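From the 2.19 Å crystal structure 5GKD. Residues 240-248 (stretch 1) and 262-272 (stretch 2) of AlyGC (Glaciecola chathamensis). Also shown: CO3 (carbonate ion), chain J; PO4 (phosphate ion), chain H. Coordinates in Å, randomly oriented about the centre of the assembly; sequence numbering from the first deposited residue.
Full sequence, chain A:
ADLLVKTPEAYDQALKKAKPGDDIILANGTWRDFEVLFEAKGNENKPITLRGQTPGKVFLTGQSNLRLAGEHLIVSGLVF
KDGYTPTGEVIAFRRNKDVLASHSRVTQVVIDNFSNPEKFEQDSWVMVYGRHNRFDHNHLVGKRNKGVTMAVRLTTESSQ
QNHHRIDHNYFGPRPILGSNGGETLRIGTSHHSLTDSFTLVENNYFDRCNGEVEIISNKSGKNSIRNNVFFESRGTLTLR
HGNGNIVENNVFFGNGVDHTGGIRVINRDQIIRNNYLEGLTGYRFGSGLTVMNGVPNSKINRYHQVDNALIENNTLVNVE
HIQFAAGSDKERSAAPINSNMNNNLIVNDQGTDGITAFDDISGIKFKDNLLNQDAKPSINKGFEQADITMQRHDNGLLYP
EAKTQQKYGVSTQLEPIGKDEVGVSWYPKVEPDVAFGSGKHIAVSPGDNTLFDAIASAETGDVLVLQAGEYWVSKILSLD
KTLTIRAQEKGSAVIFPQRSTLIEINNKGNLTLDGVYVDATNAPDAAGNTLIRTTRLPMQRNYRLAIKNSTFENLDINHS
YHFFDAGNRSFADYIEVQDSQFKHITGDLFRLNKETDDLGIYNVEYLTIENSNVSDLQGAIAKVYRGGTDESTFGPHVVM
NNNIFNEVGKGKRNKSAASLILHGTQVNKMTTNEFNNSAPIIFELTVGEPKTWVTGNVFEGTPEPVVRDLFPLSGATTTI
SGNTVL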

# COMPACT_ATOMS: atom_id res chain seq x y z
N ARG A 240 -32.83 7.86 -6.82
CA ARG A 240 -31.67 8.74 -6.74
C ARG A 240 -31.70 9.87 -7.77
O ARG A 240 -31.54 11.04 -7.42
CB ARG A 240 -30.39 7.92 -6.92
CG ARG A 240 -29.13 8.73 -6.80
CD ARG A 240 -28.95 9.24 -5.37
NE ARG A 240 -27.85 10.21 -5.30
CZ ARG A 240 -27.97 11.50 -5.59
NH1 ARG A 240 -29.14 11.99 -5.96
NH2 ARG A 240 -26.91 12.29 -5.52
N HIS A 241 -31.85 9.51 -9.05
CA HIS A 241 -31.98 10.47 -10.14
C HIS A 241 -33.08 9.97 -11.07
O HIS A 241 -33.34 8.78 -11.14
CB HIS A 241 -30.69 10.65 -10.98
CG HIS A 241 -29.49 11.11 -10.22
ND1 HIS A 241 -29.48 12.25 -9.44
CD2 HIS A 241 -28.23 10.61 -10.16
CE1 HIS A 241 -28.28 12.42 -8.92
NE2 HIS A 241 -27.50 11.43 -9.34
N GLY A 242 -33.68 10.89 -11.81
CA GLY A 242 -34.68 10.41 -12.76
C GLY A 242 -36.07 10.34 -12.16
O GLY A 242 -36.25 10.11 -10.96
N ASN A 243 -37.07 10.47 -13.03
CA ASN A 243 -38.42 10.85 -12.65
C ASN A 243 -39.44 9.82 -13.12
O ASN A 243 -39.20 9.05 -14.04
CB ASN A 243 -38.79 12.20 -13.27
CG ASN A 243 -37.77 13.26 -12.98
OD1 ASN A 243 -37.48 13.55 -11.82
ND2 ASN A 243 -37.19 13.83 -14.02
N GLY A 244 -40.59 9.83 -12.46
CA GLY A 244 -41.73 9.07 -12.95
C GLY A 244 -41.67 7.59 -12.69
O GLY A 244 -42.19 6.81 -13.49
N ASN A 245 -41.07 7.18 -11.58
CA ASN A 245 -40.88 5.78 -11.23
C ASN A 245 -41.97 5.31 -10.29
O ASN A 245 -42.53 6.08 -9.52
CB ASN A 245 -39.51 5.60 -10.60
CG ASN A 245 -38.40 6.08 -11.51
OD1 ASN A 245 -38.04 5.38 -12.46
ND2 ASN A 245 -37.91 7.28 -11.27
N ILE A 246 -42.24 4.02 -10.32
CA ILE A 246 -43.22 3.42 -9.44
C ILE A 246 -42.51 2.42 -8.55
O ILE A 246 -41.87 1.49 -9.05
CB ILE A 246 -44.37 2.76 -10.22
CG1 ILE A 246 -44.99 3.78 -11.17
CG2 ILE A 246 -45.42 2.24 -9.24
CD1 ILE A 246 -46.30 3.33 -11.82
N VAL A 247 -42.62 2.61 -7.24
CA VAL A 247 -42.08 1.74 -6.21
C VAL A 247 -43.29 1.17 -5.48
O VAL A 247 -44.00 1.90 -4.77
CB VAL A 247 -41.17 2.51 -5.24
CG1 VAL A 247 -40.76 1.65 -4.07
CG2 VAL A 247 -39.96 3.09 -5.96
N GLU A 248 -43.53 -0.14 -5.64
CA GLU A 248 -44.82 -0.69 -5.28
C GLU A 248 -44.72 -2.15 -4.84
O GLU A 248 -43.89 -2.90 -5.34
CB GLU A 248 -45.75 -0.46 -6.47
CG GLU A 248 -46.04 -1.60 -7.39
CD GLU A 248 -47.01 -1.19 -8.48
OE1 GLU A 248 -46.66 -1.29 -9.66
OE2 GLU A 248 -48.11 -0.72 -8.13
N GLY A 262 -35.77 1.16 4.10
CA GLY A 262 -35.96 2.53 3.79
C GLY A 262 -36.36 2.65 2.32
O GLY A 262 -35.77 2.00 1.46
N ILE A 263 -37.34 3.50 2.03
CA ILE A 263 -37.52 4.06 0.70
C ILE A 263 -37.15 5.53 0.80
O ILE A 263 -37.61 6.23 1.71
CB ILE A 263 -38.95 3.87 0.18
CG1 ILE A 263 -39.27 2.39 -0.06
CG2 ILE A 263 -39.19 4.65 -1.12
CD1 ILE A 263 -40.76 2.11 -0.23
N ARG A 264 -36.30 6.00 -0.12
CA ARG A 264 -35.81 7.38 -0.15
C ARG A 264 -36.26 8.04 -1.44
O ARG A 264 -35.92 7.59 -2.54
CB ARG A 264 -34.28 7.45 -0.02
CG ARG A 264 -33.74 8.88 -0.15
CD ARG A 264 -32.36 9.04 0.49
NE ARG A 264 -31.36 8.17 -0.14
CZ ARG A 264 -30.15 8.57 -0.55
NH1 ARG A 264 -29.76 9.82 -0.39
NH2 ARG A 264 -29.33 7.69 -1.10
N VAL A 265 -37.01 9.13 -1.30
CA VAL A 265 -37.68 9.80 -2.41
C VAL A 265 -36.92 11.07 -2.74
O VAL A 265 -36.71 11.92 -1.87
CB VAL A 265 -39.14 10.12 -2.06
CG1 VAL A 265 -39.83 10.76 -3.25
CG2 VAL A 265 -39.86 8.87 -1.63
N ILE A 266 -36.55 11.22 -3.99
CA ILE A 266 -35.90 12.39 -4.54
C ILE A 266 -36.48 12.51 -5.93
O ILE A 266 -36.98 11.59 -6.41
CB ILE A 266 -34.37 12.24 -4.65
CG1 ILE A 266 -33.77 11.70 -3.36
CG2 ILE A 266 -33.74 13.55 -5.08
CD1 ILE A 266 -32.41 11.12 -3.50
N ASN A 267 -36.40 13.66 -6.56
CA ASN A 267 -36.88 13.90 -7.91
C ASN A 267 -38.41 13.99 -8.10
O ASN A 267 -39.12 14.11 -7.17
CB ASN A 267 -36.17 13.01 -8.93
CG ASN A 267 -34.72 12.71 -8.54
OD1 ASN A 267 -33.89 13.54 -8.60
ND2 ASN A 267 -34.49 11.56 -8.08
N ARG A 268 -38.86 13.97 -9.34
CA ARG A 268 -40.24 14.16 -9.67
C ARG A 268 -41.10 13.01 -10.03
O ARG A 268 -40.65 12.03 -10.47
CB ARG A 268 -40.36 15.16 -10.81
CG ARG A 268 -39.25 16.17 -10.90
CD ARG A 268 -39.65 17.44 -11.62
NE ARG A 268 -40.09 17.19 -12.97
CZ ARG A 268 -39.29 17.03 -14.00
NH1 ARG A 268 -37.99 17.10 -13.85
NH2 ARG A 268 -39.78 16.82 -15.18
N ASP A 269 -42.39 13.21 -9.86
CA ASP A 269 -43.42 12.28 -10.21
C ASP A 269 -43.23 10.86 -9.71
O ASP A 269 -43.55 9.95 -10.38
CB ASP A 269 -43.63 12.28 -11.74
CG ASP A 269 -43.84 13.67 -12.31
OD1 ASP A 269 -44.58 14.47 -11.78
OD2 ASP A 269 -43.28 13.97 -13.34
N GLN A 270 -42.71 10.70 -8.53
CA GLN A 270 -42.53 9.35 -8.01
C GLN A 270 -43.83 8.85 -7.38
O GLN A 270 -44.59 9.62 -6.79
CB GLN A 270 -41.40 9.32 -6.99
CG GLN A 270 -40.13 10.10 -7.39
CD GLN A 270 -39.36 9.52 -8.58
OE1 GLN A 270 -39.87 8.72 -9.36
NE2 GLN A 270 -38.10 9.94 -8.72
N ILE A 271 -44.09 7.55 -7.52
CA ILE A 271 -45.22 6.89 -6.87
C ILE A 271 -44.68 5.80 -5.94
O ILE A 271 -44.01 4.87 -6.40
CB ILE A 271 -46.21 6.31 -7.89
CG1 ILE A 271 -46.85 7.43 -8.70
CG2 ILE A 271 -47.26 5.49 -7.18
CD1 ILE A 271 -47.61 6.93 -9.93
N ILE A 272 -44.97 5.93 -4.66
CA ILE A 272 -44.57 4.99 -3.62
C ILE A 272 -45.86 4.48 -2.99
O ILE A 272 -46.44 5.15 -2.12
CB ILE A 272 -43.66 5.64 -2.56
CG1 ILE A 272 -42.30 6.08 -3.15
CG2 ILE A 272 -43.39 4.68 -1.42
CD1 ILE A 272 -42.31 7.33 -3.90
C CO3 J . -26.36 9.61 -2.58
O1 CO3 J . -27.06 8.53 -2.35
O2 CO3 J . -26.69 10.59 -1.79
O3 CO3 J . -25.43 9.66 -3.56
P PO4 H . -24.79 8.10 -5.76
O1 PO4 H . -26.11 7.43 -6.03
O2 PO4 H . -23.85 7.04 -5.35
O3 PO4 H . -24.97 9.18 -4.66
O4 PO4 H . -24.29 8.60 -7.10
O HOH W 1 -31.13 14.08 -8.19
O HOH W 2 -33.08 13.70 -11.48

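The contact between these stretches of AlyGC exemplifies how a short parallel β-pairing is extended, through a loop region, by side-chain amides that bond to backbone atoms. In the paired part, I271 N donates to N245 O (2.9 Å) and V247 N to I271 O (2.8 Å, almost perfectly linear), so I271 bonds on both sides of I246, as parallel register requires. Side chains of bridged residues then meet on the same face of the sheet: I246 CD1 lies 4.3 Å from I271 CD1 on one face, while on the other V247 CB lies 4.3 Å from I272 CG1. In a separate apolar contact, V247 CG1 meets I263 CD1 at 3.9 Å.

Where the strands give way to loop, amides suit the task because each carries both donor and acceptor. Q270 uses both ends: OE1 accepts from N245 N (3.0 Å) and N245 ND2 (3.1 Å), while NE2 donates to G242 O (2.9 Å) and, within its own stretch, to I266 O (3.1 Å). N243 OD1 receives R268 N (2.9 Å), and one main-chain bond persists here, G244 N to R268 O (3.0 Å); the positive phi of G244 favours glycine, and at G242 a CB would jam against the preceding carbonyl O. Buried N267 adds a last bond across the stretches, its ND2 donating to R240 O (3.1 Å) and its OD1 accepting from a water that G242 N also binds. Together the stretches bury 720 Å².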